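Local coordinates for protein AtxE2 (Asticcacaulis excentricus, PDB 5TXE) that hydrolyses the isopeptide bond of the lasso peptides astexin-2 and astexin-3, recognising their knotted shape and converting them to linear peptides, at residues L259-G264 and N314-L319; S367-R372 and P400-L405; Q477-P482 and S486-S491. The protein carries 1 engineered substitution. One frame throughout, in Å; residues are numbered along the deposited sequence.

Overall arrangement
The three contacts are spread through both domains expected of a prolyl oligopeptidase, a β-propeller and an α/β-hydrolase domain, with centres 32 to 33 Å apart and none touching another. They follow one another along the chain. Interaction 1 joins two neighbouring four-stranded propeller sheets, 261-295 and 304-347. Interaction 2 sets the turn after strand 360-367, in the next propeller sheet, against strand 401-408, at one edge of the eight-stranded hydrolase sheet, so it bridges the domains. Interaction 3 lies where a loop after strand 463-467 enters helix 482-490; that loop also reaches the loop between strands 266-271 and 283-288, in a sheet of interaction 1, and P482 packs on the bound lasso peptide.

Interaction 1 (L259-G264 and N314-L319); sequences LRAMVG and NVLYFL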
ATOM      1  N   LEU A 259      12.483  10.741  12.391  1.00 35.25           N
ATOM      2  CA  LEU A 259      13.624  11.427  11.771  1.00 38.86           C
ATOM      3  C   LEU A 259      14.368  12.394  12.742  1.00 46.32           C
ATOM      4  O   LEU A 259      15.067  13.326  12.306  1.00 44.41           O
ATOM      5  CB  LEU A 259      13.125  12.165  10.520  1.00 37.20           C
ATOM      6  CG  LEU A 259      12.779  11.225   9.343  1.00 40.05           C
ATOM      7  CD1 LEU A 259      12.559  12.030   8.058  1.00 43.40           C
ATOM      8  CD2 LEU A 259      13.877  10.197   9.084  1.00 39.41           C
ATOM      9  N   ARG A 260      14.201  12.152  14.048  1.00 45.52           N
ATOM     10  CA  ARG A 260      14.828  12.923  15.121  1.00 45.81           C
ATOM     11  C   ARG A 260      15.278  11.943  16.216  1.00 43.12           C
ATOM     12  O   ARG A 260      14.593  10.996  16.540  1.00 43.40           O
ATOM     13  CB  ARG A 260      13.811  13.895  15.696  1.00 52.56           C
ATOM     14  CG  ARG A 260      14.286  15.310  16.004  1.00 68.49           C
ATOM     15  CD  ARG A 260      13.474  15.921  17.142  1.00 78.67           C
ATOM     16  NE  ARG A 260      13.764  15.254  18.440  1.00 86.43           N
ATOM     17  CZ  ARG A 260      14.101  15.854  19.587  1.00 83.78           C
ATOM     18  NH1 ARG A 260      14.196  17.179  19.685  1.00 88.00           N
ATOM     19  NH2 ARG A 260      14.337  15.109  20.662  1.00 81.24           N
ATOM     20  N   ALA A 261      16.458  12.139  16.755  1.00 42.35           N
ATOM     21  CA  ALA A 261      16.935  11.363  17.895  1.00 41.90           C
ATOM     22  C   ALA A 261      17.852  12.204  18.795  1.00 52.51           C
ATOM     23  O   ALA A 261      18.481  13.178  18.340  1.00 44.15           O
ATOM     24  CB  ALA A 261      17.721  10.168  17.423  1.00 40.91           C
ATOM     25  N   MET A 262      17.971  11.786  20.054  1.00 51.24           N
ATOM     26  CA  MET A 262      18.907  12.415  20.971  1.00 55.44           C
ATOM     27  C   MET A 262      19.930  11.374  21.421  1.00 55.33           C
ATOM     28  O   MET A 262      19.598  10.214  21.602  1.00 50.77           O
ATOM     29  CB  MET A 262      18.183  13.053  22.161  1.00 58.87           C
ATOM     30  CG  MET A 262      17.641  14.452  21.914  1.00 65.57           C
ATOM     31  SD  MET A 262      17.838  15.333  23.473  1.00 83.15           S
ATOM     32  CE  MET A 262      16.118  15.639  23.927  1.00 87.29           C
ATOM     33  N   VAL A 263      21.193  11.783  21.498  1.00 51.55           N
ATOM     34  CA  VAL A 263      22.233  11.011  22.172  1.00 51.65           C
ATOM     35  C   VAL A 263      23.032  12.006  23.054  1.00 58.19           C
ATOM     36  O   VAL A 263      23.716  12.885  22.527  1.00 55.75           O
ATOM     37  CB  VAL A 263      23.177  10.350  21.163  1.00 51.21           C
ATOM     38  CG1 VAL A 263      24.086   9.383  21.870  1.00 52.38           C
ATOM     39  CG2 VAL A 263      22.403   9.644  20.057  1.00 49.67           C
ATOM     40  N   GLY A 264      22.897  11.916  24.375  1.00 57.80           N
ATOM     41  CA  GLY A 264      23.505  12.893  25.271  1.00 54.16           C
ATOM     42  C   GLY A 264      22.851  14.252  25.064  1.00 54.52           C
ATOM     43  O   GLY A 264      21.618  14.365  25.044  1.00 54.07           O
ATOM     44  N   ASN A 314      26.466   5.236  22.845  1.00 50.44           N
ATOM     45  CA  ASN A 314      26.801   6.539  22.302  1.00 55.01           C
ATOM     46  C   ASN A 314      26.900   6.462  20.768  1.00 55.37           C
ATOM     47  O   ASN A 314      27.952   6.754  20.184  1.00 53.64           O
ATOM     48  CB  ASN A 314      28.099   7.037  22.951  1.00 54.40           C
ATOM     49  CG  ASN A 314      28.465   8.424  22.524  1.00 54.89           C
ATOM     50  OD1 ASN A 314      27.646   9.357  22.584  1.00 54.20           O
ATOM     51  ND2 ASN A 314      29.716   8.584  22.098  1.00 55.52           N
ATOM     52  N   VAL A 315      25.829   5.985  20.122  1.00 53.26           N
ATOM     53  CA  VAL A 315      25.799   5.894  18.658  1.00 50.66           C
ATOM     54  C   VAL A 315      24.431   6.231  18.130  1.00 46.90           C
ATOM     55  O   VAL A 315      23.452   6.196  18.864  1.00 45.60           O
ATOM     56  CB  VAL A 315      26.246   4.517  18.083  1.00 54.99           C
ATOM     57  CG1 VAL A 315      27.572   4.053  18.666  1.00 54.65           C
ATOM     58  CG2 VAL A 315      25.237   3.458  18.351  1.00 61.33           C
ATOM     59  N   LEU A 316      24.402   6.645  16.866  1.00 42.88           N
ATOM     60  CA  LEU A 316      23.187   6.807  16.123  1.00 41.78           C
ATOM     61  C   LEU A 316      23.133   5.694  15.082  1.00 47.30           C
ATOM     62  O   LEU A 316      24.163   5.360  14.474  1.00 41.48           O
ATOM     63  CB  LEU A 316      23.202   8.144  15.422  1.00 43.20           C
ATOM     64  CG  LEU A 316      21.933   8.489  14.686  1.00 39.76           C
ATOM     65  CD1 LEU A 316      20.809   8.841  15.649  1.00 40.28           C
ATOM     66  CD2 LEU A 316      22.192   9.605  13.711  1.00 39.25           C
ATOM     67  N   TYR A 317      21.953   5.072  14.938  1.00 45.35           N
ATOM     68  CA  TYR A 317      21.711   4.126  13.851  1.00 37.24           C
ATOM     69  C   TYR A 317      20.676   4.710  12.905  1.00 35.50           C
ATOM     70  O   TYR A 317      19.771   5.411  13.330  1.00 37.50           O
ATOM     71  CB  TYR A 317      21.181   2.827  14.385  1.00 37.51           C
ATOM     72  CG  TYR A 317      21.975   2.207  15.486  1.00 38.33           C
ATOM     73  CD1 TYR A 317      23.071   1.403  15.217  1.00 38.23           C
ATOM     74  CD2 TYR A 317      21.588   2.383  16.816  1.00 42.19           C
ATOM     75  CE1 TYR A 317      23.784   0.813  16.243  1.00 41.88           C
ATOM     76  CE2 TYR A 317      22.281   1.770  17.857  1.00 44.37           C
ATOM     77  CZ  TYR A 317      23.385   0.992  17.592  1.00 42.48           C
ATOM     78  OH  TYR A 317      24.088   0.410  18.674  1.00 43.29           O
ATOM     79  N   PHE A 318      20.832   4.448  11.608  1.00 37.38           N
ATOM     80  CA  PHE A 318      19.836   4.881  10.670  1.00 37.13           C
ATOM     81  C   PHE A 318      19.650   4.016   9.440  1.00 37.46           C
ATOM     82  O   PHE A 318      20.546   3.260   9.045  1.00 36.87           O
ATOM     83  CB  PHE A 318      20.015   6.349  10.291  1.00 38.97           C
ATOM     84  CG  PHE A 318      21.302   6.681   9.612  1.00 41.87           C
ATOM     85  CD1 PHE A 318      21.453   6.469   8.260  1.00 42.10           C
ATOM     86  CD2 PHE A 318      22.334   7.303  10.304  1.00 44.41           C
ATOM     87  CE1 PHE A 318      22.609   6.827   7.603  1.00 45.03           C
ATOM     88  CE2 PHE A 318      23.498   7.673   9.646  1.00 46.82           C
ATOM     89  CZ  PHE A 318      23.633   7.434   8.292  1.00 44.16           C
ATOM     90  N   LEU A 319      18.459   4.131   8.870  1.00 34.37           N
ATOM     91  CA  LEU A 319      18.082   3.417   7.654  1.00 36.29           C
ATOM     92  C   LEU A 319      17.978   4.351   6.498  1.00 34.89           C
ATOM     93  O   LEU A 319      17.658   5.536   6.672  1.00 29.77           O
ATOM     94  CB  LEU A 319      16.669   2.836   7.787  1.00 39.30           C
ATOM     95  CG  LEU A 319      16.533   1.558   8.601  1.00 40.73           C
ATOM     96  CD1 LEU A 319      15.067   1.148   8.695  1.00 42.76           C
ATOM     97  CD2 LEU A 319      17.343   0.455   7.962  1.00 38.92           C
TER
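A261 and L316 make the apolar part of this contact: the methyl CB of A261 rests 3.8 Å from L316 CD1. L316 reaches it because its CG stands anti to the backbone N (chi1 -176°), which carries one branch of the fork to the facing strand. F268, on strand 266-271, touches both L316 and V263, while M307 of strand 304-310 packs on A261, so the pair belongs to a wider buried layer.

V263 supplies the meeting of apolar with polar atoms, its two methyls being divided between two oxygens. CG1 lies 3.6 Å from N314 OD1, the valine and asparagine side chains running nearly perpendicular. CG2 turns instead to the main chain and approaches V315 O at 3.8 Å. These are van der Waals contacts, and A336 packs against both V263 and N314 next to them.

The backbone pairing stays within each sheet: A261 pairs with F268, L316 with M334 and Y317 with W308. Between the sheets, G264 N makes a weak hydrogen bond to E311 OE1. N314, with positive phi (56°), and V315 both face D310 in a G1 β bulge, and N314 ND2 makes a weak hydrogen bond to D337 OD1. Side chains filling the space between two separately bonded antiparallel four-stranded sheets are what holds adjacent blades together in a β-propeller, here the blades 261-295 and 304-347.

Interaction 2 (S367-R372 and P400-L405); sequences SALQPR and PKVERL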
ATOM      1  N   SER A 367      11.057  -9.798   1.390  1.00 27.62           N
ATOM      2  CA  SER A 367      11.783  -9.686   0.165  1.00 28.23           C
ATOM      3  C   SER A 367      11.094 -10.568  -0.857  1.00 27.16           C
ATOM      4  O   SER A 367      10.072 -11.186  -0.557  1.00 29.82           O
ATOM      5  CB  SER A 367      13.267 -10.054   0.369  1.00 28.30           C
ATOM      6  OG  SER A 367      13.423 -11.433   0.584  1.00 28.92           O
ATOM      7  N   ALA A 368      11.668 -10.652  -2.047  1.00 27.11           N
ATOM      8  CA  ALA A 368      10.948 -11.143  -3.204  1.00 29.61           C
ATOM      9  C   ALA A 368      10.254 -12.442  -2.914  1.00 31.72           C
ATOM     10  O   ALA A 368       9.085 -12.601  -3.314  1.00 31.27           O
ATOM     11  CB  ALA A 368      11.873 -11.304  -4.403  1.00 28.37           C
ATOM     12  N   LEU A 369      10.970 -13.368  -2.282  1.00 28.32           N
ATOM     13  CA  LEU A 369      10.436 -14.697  -2.002  1.00 30.92           C
ATOM     14  C   LEU A 369      10.240 -14.940  -0.535  1.00 27.33           C
ATOM     15  O   LEU A 369      10.022 -16.068  -0.137  1.00 27.70           O
ATOM     16  CB  LEU A 369      11.321 -15.784  -2.590  1.00 33.72           C
ATOM     17  CG  LEU A 369      11.355 -15.777  -4.115  1.00 37.85           C
ATOM     18  CD1 LEU A 369      12.311 -16.865  -4.626  1.00 41.99           C
ATOM     19  CD2 LEU A 369       9.989 -16.000  -4.730  1.00 40.66           C
ATOM     20  N   GLN A 370      10.176 -13.875   0.244  1.00 27.87           N
ATOM     21  CA  GLN A 370       9.948 -13.966   1.689  1.00 28.98           C
ATOM     22  C   GLN A 370       8.816 -13.053   2.085  1.00 28.69           C
ATOM     23  O   GLN A 370       8.970 -11.854   2.100  1.00 29.34           O
ATOM     24  CB  GLN A 370      11.221 -13.489   2.435  1.00 33.07           C
ATOM     25  CG  GLN A 370      11.082 -13.338   3.940  1.00 31.71           C
ATOM     26  CD  GLN A 370      10.802 -14.679   4.561  1.00 34.60           C
ATOM     27  OE1 GLN A 370      11.661 -15.523   4.526  1.00 33.93           O
ATOM     28  NE2 GLN A 370       9.565 -14.912   5.053  1.00 35.71           N
ATOM     29  N   PRO A 371       7.663 -13.607   2.428  1.00 31.68           N
ATOM     30  CA  PRO A 371       6.571 -12.778   2.931  1.00 31.40           C
ATOM     31  C   PRO A 371       6.920 -12.181   4.267  1.00 30.46           C
ATOM     32  O   PRO A 371       7.846 -12.617   4.924  1.00 30.14           O
ATOM     33  CB  PRO A 371       5.378 -13.730   3.104  1.00 30.82           C
ATOM     34  CG  PRO A 371       5.855 -15.071   2.702  1.00 34.77           C
ATOM     35  CD  PRO A 371       7.293 -15.021   2.264  1.00 35.20           C
ATOM     36  N   ARG A 372       6.140 -11.215   4.677  1.00 24.91           N
ATOM     37  CA  ARG A 372       6.445 -10.492   5.838  1.00 30.34           C
ATOM     38  C   ARG A 372       6.587 -11.388   7.093  1.00 32.94           C
ATOM     39  O   ARG A 372       5.710 -12.208   7.426  1.00 34.72           O
ATOM     40  CB  ARG A 372       5.402  -9.401   6.062  1.00 31.53           C
ATOM     41  CG  ARG A 372       5.914  -8.225   6.830  1.00 32.62           C
ATOM     42  CD  ARG A 372       4.898  -7.087   6.856  1.00 29.80           C
ATOM     43  NE  ARG A 372       4.783  -6.507   5.532  1.00 28.29           N
ATOM     44  CZ  ARG A 372       3.727  -5.826   5.115  1.00 31.32           C
ATOM     45  NH1 ARG A 372       2.687  -5.615   5.917  1.00 32.14           N
ATOM     46  NH2 ARG A 372       3.708  -5.315   3.898  1.00 33.13           N
ATOM     47  N   PRO A 400       9.308 -20.124  -8.250  1.00 45.71           N
ATOM     48  CA  PRO A 400       9.834 -19.487  -9.441  1.00 45.88           C
ATOM     49  C   PRO A 400      11.194 -18.903  -9.175  1.00 44.53           C
ATOM     50  O   PRO A 400      11.571 -18.655  -8.008  1.00 40.55           O
ATOM     51  CB  PRO A 400       8.863 -18.323  -9.682  1.00 48.14           C
ATOM     52  CG  PRO A 400       7.589 -18.780  -9.099  1.00 50.53           C
ATOM     53  CD  PRO A 400       7.980 -19.598  -7.889  1.00 47.43           C
ATOM     54  N   LYS A 401      11.914 -18.675 -10.257  1.00 44.10           N
ATOM     55  CA  LYS A 401      13.221 -18.059 -10.199  1.00 46.94           C
ATOM     56  C   LYS A 401      13.003 -16.535 -10.328  1.00 41.45           C
ATOM     57  O   LYS A 401      12.254 -16.095 -11.193  1.00 38.96           O
ATOM     58  CB  LYS A 401      14.078 -18.637 -11.341  1.00 53.19           C
ATOM     59  CG  LYS A 401      15.504 -18.077 -11.449  1.00 70.20           C
ATOM     60  CD  LYS A 401      16.204 -18.462 -12.779  1.00 79.21           C
ATOM     61  CE  LYS A 401      17.040 -17.332 -13.412  1.00 81.30           C
ATOM     62  NZ  LYS A 401      18.359 -17.135 -12.754  1.00 79.23           N
ATOM     63  N   VAL A 402      13.664 -15.745  -9.479  1.00 36.39           N
ATOM     64  CA  VAL A 402      13.614 -14.297  -9.524  1.00 37.00           C
ATOM     65  C   VAL A 402      14.967 -13.663  -9.855  1.00 40.46           C
ATOM     66  O   VAL A 402      15.980 -14.033  -9.297  1.00 42.12           O
ATOM     67  CB  VAL A 402      13.197 -13.736  -8.161  1.00 36.59           C
ATOM     68  CG1 VAL A 402      12.932 -12.236  -8.273  1.00 38.90           C
ATOM     69  CG2 VAL A 402      11.945 -14.427  -7.711  1.00 38.22           C
ATOM     70  N   GLU A 403      14.969 -12.644 -10.689  1.00 37.50           N
ATOM     71  CA  GLU A 403      16.180 -11.967 -11.023  1.00 41.23           C
ATOM     72  C   GLU A 403      15.883 -10.467 -11.100  1.00 38.68           C
ATOM     73  O   GLU A 403      14.973 -10.052 -11.799  1.00 38.39           O
ATOM     74  CB  GLU A 403      16.655 -12.526 -12.362  1.00 44.70           C
ATOM     75  CG  GLU A 403      17.357 -11.519 -13.221  1.00 54.60           C
ATOM     76  CD  GLU A 403      17.789 -12.062 -14.594  1.00 60.94           C
ATOM     77  OE1 GLU A 403      17.394 -13.228 -14.991  1.00 59.53           O
ATOM     78  OE2 GLU A 403      18.511 -11.266 -15.274  1.00 54.11           O
ATOM     79  N   ARG A 404      16.644  -9.643 -10.401  1.00 33.63           N
ATOM     80  CA  ARG A 404      16.431  -8.210 -10.465  1.00 36.48           C
ATOM     81  C   ARG A 404      17.054  -7.591 -11.694  1.00 38.46           C
ATOM     82  O   ARG A 404      18.225  -7.792 -11.918  1.00 43.83           O
ATOM     83  CB  ARG A 404      17.026  -7.534  -9.272  1.00 38.49           C
ATOM     84  CG  ARG A 404      16.744  -6.038  -9.258  1.00 39.24           C
ATOM     85  CD  ARG A 404      16.617  -5.532  -7.835  1.00 38.20           C
ATOM     86  NE  ARG A 404      15.365  -5.942  -7.197  1.00 35.52           N
ATOM     87  CZ  ARG A 404      14.947  -5.506  -6.012  1.00 37.02           C
ATOM     88  NH1 ARG A 404      15.665  -4.620  -5.306  1.00 37.96           N
ATOM     89  NH2 ARG A 404      13.796  -5.929  -5.540  1.00 33.59           N
ATOM     90  N   LEU A 405      16.253  -6.853 -12.470  1.00 38.50           N
ATOM     91  CA  LEU A 405      16.646  -6.203 -13.708  1.00 39.38           C
ATOM     92  C   LEU A 405      16.963  -4.757 -13.408  1.00 38.07           C
ATOM     93  O   LEU A 405      16.287  -4.127 -12.576  1.00 34.89           O
ATOM     94  CB  LEU A 405      15.504  -6.176 -14.757  1.00 40.73           C
ATOM     95  CG  LEU A 405      14.870  -7.474 -15.204  1.00 41.61           C
ATOM     96  CD1 LEU A 405      13.626  -7.173 -16.033  1.00 44.31           C
ATOM     97  CD2 LEU A 405      15.843  -8.288 -16.014  1.00 44.56           C
TER
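The P400 carbonyl meets L369: P400 O lies 3.9 Å from L369 CD1, a peptide oxygen against an apolar methyl. Back along the turn, the Q370 amide is fixed in its rotation: NE2 gives a nearly straight bond (170°) to P371 O at 2.9 Å, on a carbonyl lone pair and with the acceptor in the amide's own plane, and D389 OD2 is a second partner of the same nitrogen.

Residues S367 to Q370 form a type I β turn closed by Q370 N to S367 O at 2.8 Å, which presents A368 and L369 as the two corner residues. They meet strand 401-405, part of the edge strand of the α/β-hydrolase sheet, so the propeller docks here on the catalytic domain. V402 answers with both methyls: CG1, anti to its backbone N (chi1 -171°), sits 4.1 Å from A368 CB. CG2 lies against the fork of L369, 3.9 Å from L369 CG, the leucine and valine pointing past one another from opposite sides. With an alanine here in place of L369, V402 CG2 would probably lose its fork-shaped seat and a gap would open toward L455, which L369 also touches.

Interaction 3 (Q477-P482 and S486-S491); sequences QRFTSP and SKAEYS
S486 N donates to P482 O at 3.0 Å, the one hydrogen bond between the two segments. The N-H points fairly straight at the oxygen (159°), although the donor stands 34° from the carbonyl plane. S486 CB also comes close to P482 O, at 3.5 Å. This is an i to i+4 bond of the first turn of helix 482-490, and the next turn repeats it with Y490 N on S486 O at 3.0 Å. That same S486 O lies in the plane of the Y490 ring, at its edge. The start of the helix is capped one residue earlier: S481 occupies the N-cap position and its OG accepts from the backbone N of I483. S486 OG binds Y573 O, tying the helix to the loop beyond.

The apolar half of the contact is F479 against A488. F479 CZ approaches A488 CB at 3.6 Å, and CE1 follows at 4.1 Å, the methyl meeting the far end of the ring obliquely. A chi1 of -76°, with CG beside the backbone N, swings the ring from the loop to the helix. The loop is anchored on its other side too: F479 shares a backbone hydrogen bond with I278, and R478 forms a salt bridge to D274, both in a loop of the propeller.

P482 packs on an apolar side chain of the bound lasso peptide, and the S486 side chain lies about 9 Å from that of W116, which binds astexin-3. F479 on A488 is the apolar tie between these two segments, and E489 OE2 adds a hydrogen bond to S472 OG, earlier in the chain. The peptide-facing P482 is thus the first residue of a capped helix, its O already engaged by S486 N.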
ATOM      1  N   GLN A 477      13.615  18.148 -10.366  1.00 65.11           N
ATOM      2  CA  GLN A 477      13.602  19.597 -10.562  1.00 58.40           C
ATOM      3  C   GLN A 477      13.080  20.265  -9.291  1.00 61.18           C
ATOM      4  O   GLN A 477      12.555  19.593  -8.392  1.00 63.02           O
ATOM      5  CB  GLN A 477      12.716  19.951 -11.774  1.00 61.42           C
ATOM      6  CG  GLN A 477      13.232  19.398 -13.112  1.00 66.96           C
ATOM      7  CD  GLN A 477      12.165  19.207 -14.221  1.00 69.98           C
ATOM      8  OE1 GLN A 477      10.957  19.390 -14.020  1.00 61.97           O
ATOM      9  NE2 GLN A 477      12.632  18.825 -15.406  1.00 71.29           N
ATOM     10  N   ARG A 478      13.199  21.590  -9.225  1.00 64.14           N
ATOM     11  CA  ARG A 478      12.765  22.363  -8.053  1.00 68.08           C
ATOM     12  C   ARG A 478      11.249  22.487  -8.002  1.00 64.00           C
ATOM     13  O   ARG A 478      10.647  22.927  -8.978  1.00 63.08           O
ATOM     14  CB  ARG A 478      13.359  23.787  -8.081  1.00 84.40           C
ATOM     15  CG  ARG A 478      13.324  24.505  -6.716  1.00 94.84           C
ATOM     16  CD  ARG A 478      13.343  26.041  -6.794  1.00 96.49           C
ATOM     17  NE  ARG A 478      12.402  26.637  -5.836  1.00 95.80           N
ATOM     18  CZ  ARG A 478      12.539  26.628  -4.508  1.00 99.77           C
ATOM     19  NH1 ARG A 478      13.588  26.058  -3.930  1.00 99.81           N
ATOM     20  NH2 ARG A 478      11.609  27.199  -3.754  1.00 99.56           N
ATOM     21  N   PHE A 479      10.649  22.104  -6.878  1.00 55.56           N
ATOM     22  CA  PHE A 479       9.214  22.295  -6.641  1.00 58.97           C
ATOM     23  C   PHE A 479       8.963  22.561  -5.177  1.00 63.54           C
ATOM     24  O   PHE A 479       9.613  21.951  -4.336  1.00 63.21           O
ATOM     25  CB  PHE A 479       8.401  21.052  -7.087  1.00 55.95           C
ATOM     26  CG  PHE A 479       8.248  20.953  -8.575  1.00 49.00           C
ATOM     27  CD1 PHE A 479       7.351  21.802  -9.238  1.00 48.98           C
ATOM     28  CD2 PHE A 479       9.039  20.100  -9.321  1.00 44.36           C
ATOM     29  CE1 PHE A 479       7.237  21.767 -10.610  1.00 45.08           C
ATOM     30  CE2 PHE A 479       8.913  20.043 -10.703  1.00 44.39           C
ATOM     31  CZ  PHE A 479       8.028  20.895 -11.349  1.00 43.55           C
ATOM     32  N   THR A 480       8.026  23.462  -4.873  1.00 71.23           N
ATOM     33  CA  THR A 480       7.741  23.834  -3.483  1.00 72.13           C
ATOM     34  C   THR A 480       6.566  23.051  -2.924  1.00 76.76           C
ATOM     35  O   THR A 480       6.284  23.144  -1.724  1.00 68.00           O
ATOM     36  CB  THR A 480       7.457  25.348  -3.336  1.00 79.10           C
ATOM     37  OG1 THR A 480       6.205  25.681  -3.945  1.00 76.91           O
ATOM     38  CG2 THR A 480       8.570  26.177  -3.995  1.00 78.39           C
ATOM     39  N   SER A 481       5.890  22.282  -3.788  1.00 68.33           N
ATOM     40  CA  SER A 481       4.709  21.520  -3.381  1.00 66.94           C
ATOM     41  C   SER A 481       4.574  20.228  -4.170  1.00 67.49           C
ATOM     42  O   SER A 481       4.830  20.216  -5.364  1.00 56.64           O
ATOM     43  CB  SER A 481       3.474  22.371  -3.631  1.00 72.81           C
ATOM     44  OG  SER A 481       2.293  21.615  -3.486  1.00 76.78           O
ATOM     45  N   PRO A 482       4.161  19.121  -3.516  1.00 74.00           N
ATOM     46  CA  PRO A 482       3.948  17.878  -4.298  1.00 73.06           C
ATOM     47  C   PRO A 482       2.762  18.018  -5.282  1.00 62.50           C
ATOM     48  O   PRO A 482       2.727  17.330  -6.313  1.00 48.18           O
ATOM     49  CB  PRO A 482       3.680  16.806  -3.221  1.00 73.34           C
ATOM     50  CG  PRO A 482       3.213  17.570  -2.017  1.00 76.37           C
ATOM     51  CD  PRO A 482       3.882  18.924  -2.080  1.00 76.90           C
ATOM     52  N   SER A 486       3.047  17.413  -9.336  1.00 40.53           N
ATOM     53  CA  SER A 486       2.028  16.618 -10.014  1.00 45.66           C
ATOM     54  C   SER A 486       1.542  17.342 -11.262  1.00 39.97           C
ATOM     55  O   SER A 486       1.400  16.726 -12.302  1.00 35.72           O
ATOM     56  CB  SER A 486       0.825  16.272  -9.105  1.00 45.25           C
ATOM     57  OG  SER A 486      -0.147  15.550  -9.867  1.00 46.31           O
ATOM     58  N   LYS A 487       1.337  18.650 -11.143  1.00 42.43           N
ATOM     59  CA  LYS A 487       0.865  19.439 -12.243  1.00 42.06           C
ATOM     60  C   LYS A 487       1.853  19.403 -13.395  1.00 40.19           C
ATOM     61  O   LYS A 487       1.455  19.189 -14.554  1.00 37.10           O
ATOM     62  CB  LYS A 487       0.633  20.844 -11.774  1.00 45.64           C
ATOM     63  CG  LYS A 487      -0.088  21.706 -12.746  1.00 48.56           C
ATOM     64  CD  LYS A 487      -0.319  23.045 -12.067  1.00 58.54           C
ATOM     65  CE  LYS A 487      -0.502  24.152 -13.083  1.00 69.74           C
ATOM     66  NZ  LYS A 487      -1.681  23.859 -13.934  1.00 74.15           N
ATOM     67  N   ALA A 488       3.137  19.517 -13.095  1.00 35.82           N
ATOM     68  CA  ALA A 488       4.147  19.324 -14.146  1.00 39.26           C
ATOM     69  C   ALA A 488       4.169  17.894 -14.744  1.00 37.17           C
ATOM     70  O   ALA A 488       4.334  17.727 -15.957  1.00 35.61           O
ATOM     71  CB  ALA A 488       5.536  19.657 -13.624  1.00 39.57           C
ATOM     72  N   GLU A 489       4.003  16.866 -13.917  1.00 34.61           N
ATOM     73  CA  GLU A 489       3.979  15.456 -14.426  1.00 37.66           C
ATOM     74  C   GLU A 489       2.798  15.135 -15.379  1.00 33.91           C
ATOM     75  O   GLU A 489       2.944  14.335 -16.316  1.00 29.31           O
ATOM     76  CB  GLU A 489       3.953  14.461 -13.268  1.00 40.39           C
ATOM     77  CG  GLU A 489       5.199  14.540 -12.402  1.00 46.59           C
ATOM     78  CD  GLU A 489       5.096  13.781 -11.087  1.00 52.86           C
ATOM     79  OE1 GLU A 489       3.977  13.526 -10.599  1.00 57.96           O
ATOM     80  OE2 GLU A 489       6.154  13.489 -10.508  1.00 61.04           O
ATOM     81  N   TYR A 490       1.654  15.774 -15.137  1.00 31.12           N
ATOM     82  CA  TYR A 490       0.464  15.533 -15.950  1.00 33.33           C
ATOM     83  C   TYR A 490       0.414  16.421 -17.140  1.00 35.01           C
ATOM     84  O   TYR A 490      -0.353  16.178 -18.044  1.00 38.48           O
ATOM     85  CB  TYR A 490      -0.820  15.700 -15.132  1.00 34.52           C
ATOM     86  CG  TYR A 490      -1.147  14.467 -14.305  1.00 38.86           C
ATOM     87  CD1 TYR A 490      -1.864  13.400 -14.858  1.00 47.74           C
ATOM     88  CD2 TYR A 490      -0.715  14.346 -13.008  1.00 39.09           C
ATOM     89  CE1 TYR A 490      -2.166  12.262 -14.119  1.00 47.12           C
ATOM     90  CE2 TYR A 490      -1.012  13.218 -12.259  1.00 45.08           C
ATOM     91  CZ  TYR A 490      -1.742  12.175 -12.811  1.00 47.69           C
ATOM     92  OH  TYR A 490      -2.017  11.059 -12.054  1.00 50.10           O
ATOM     93  N   SER A 491       1.221  17.471 -17.158  1.00 38.04           N
ATOM     94  CA  SER A 491       1.199  18.371 -18.279  1.00 38.98           C
ATOM     95  C   SER A 491       1.535  17.580 -19.513  1.00 39.07           C
ATOM     96  O   SER A 491       2.629  16.998 -19.629  1.00 36.54           O
ATOM     97  CB  SER A 491       2.230  19.481 -18.104  1.00 39.95           C
ATOM     98  OG  SER A 491       2.373  20.110 -19.344  1.00 46.48           O
TER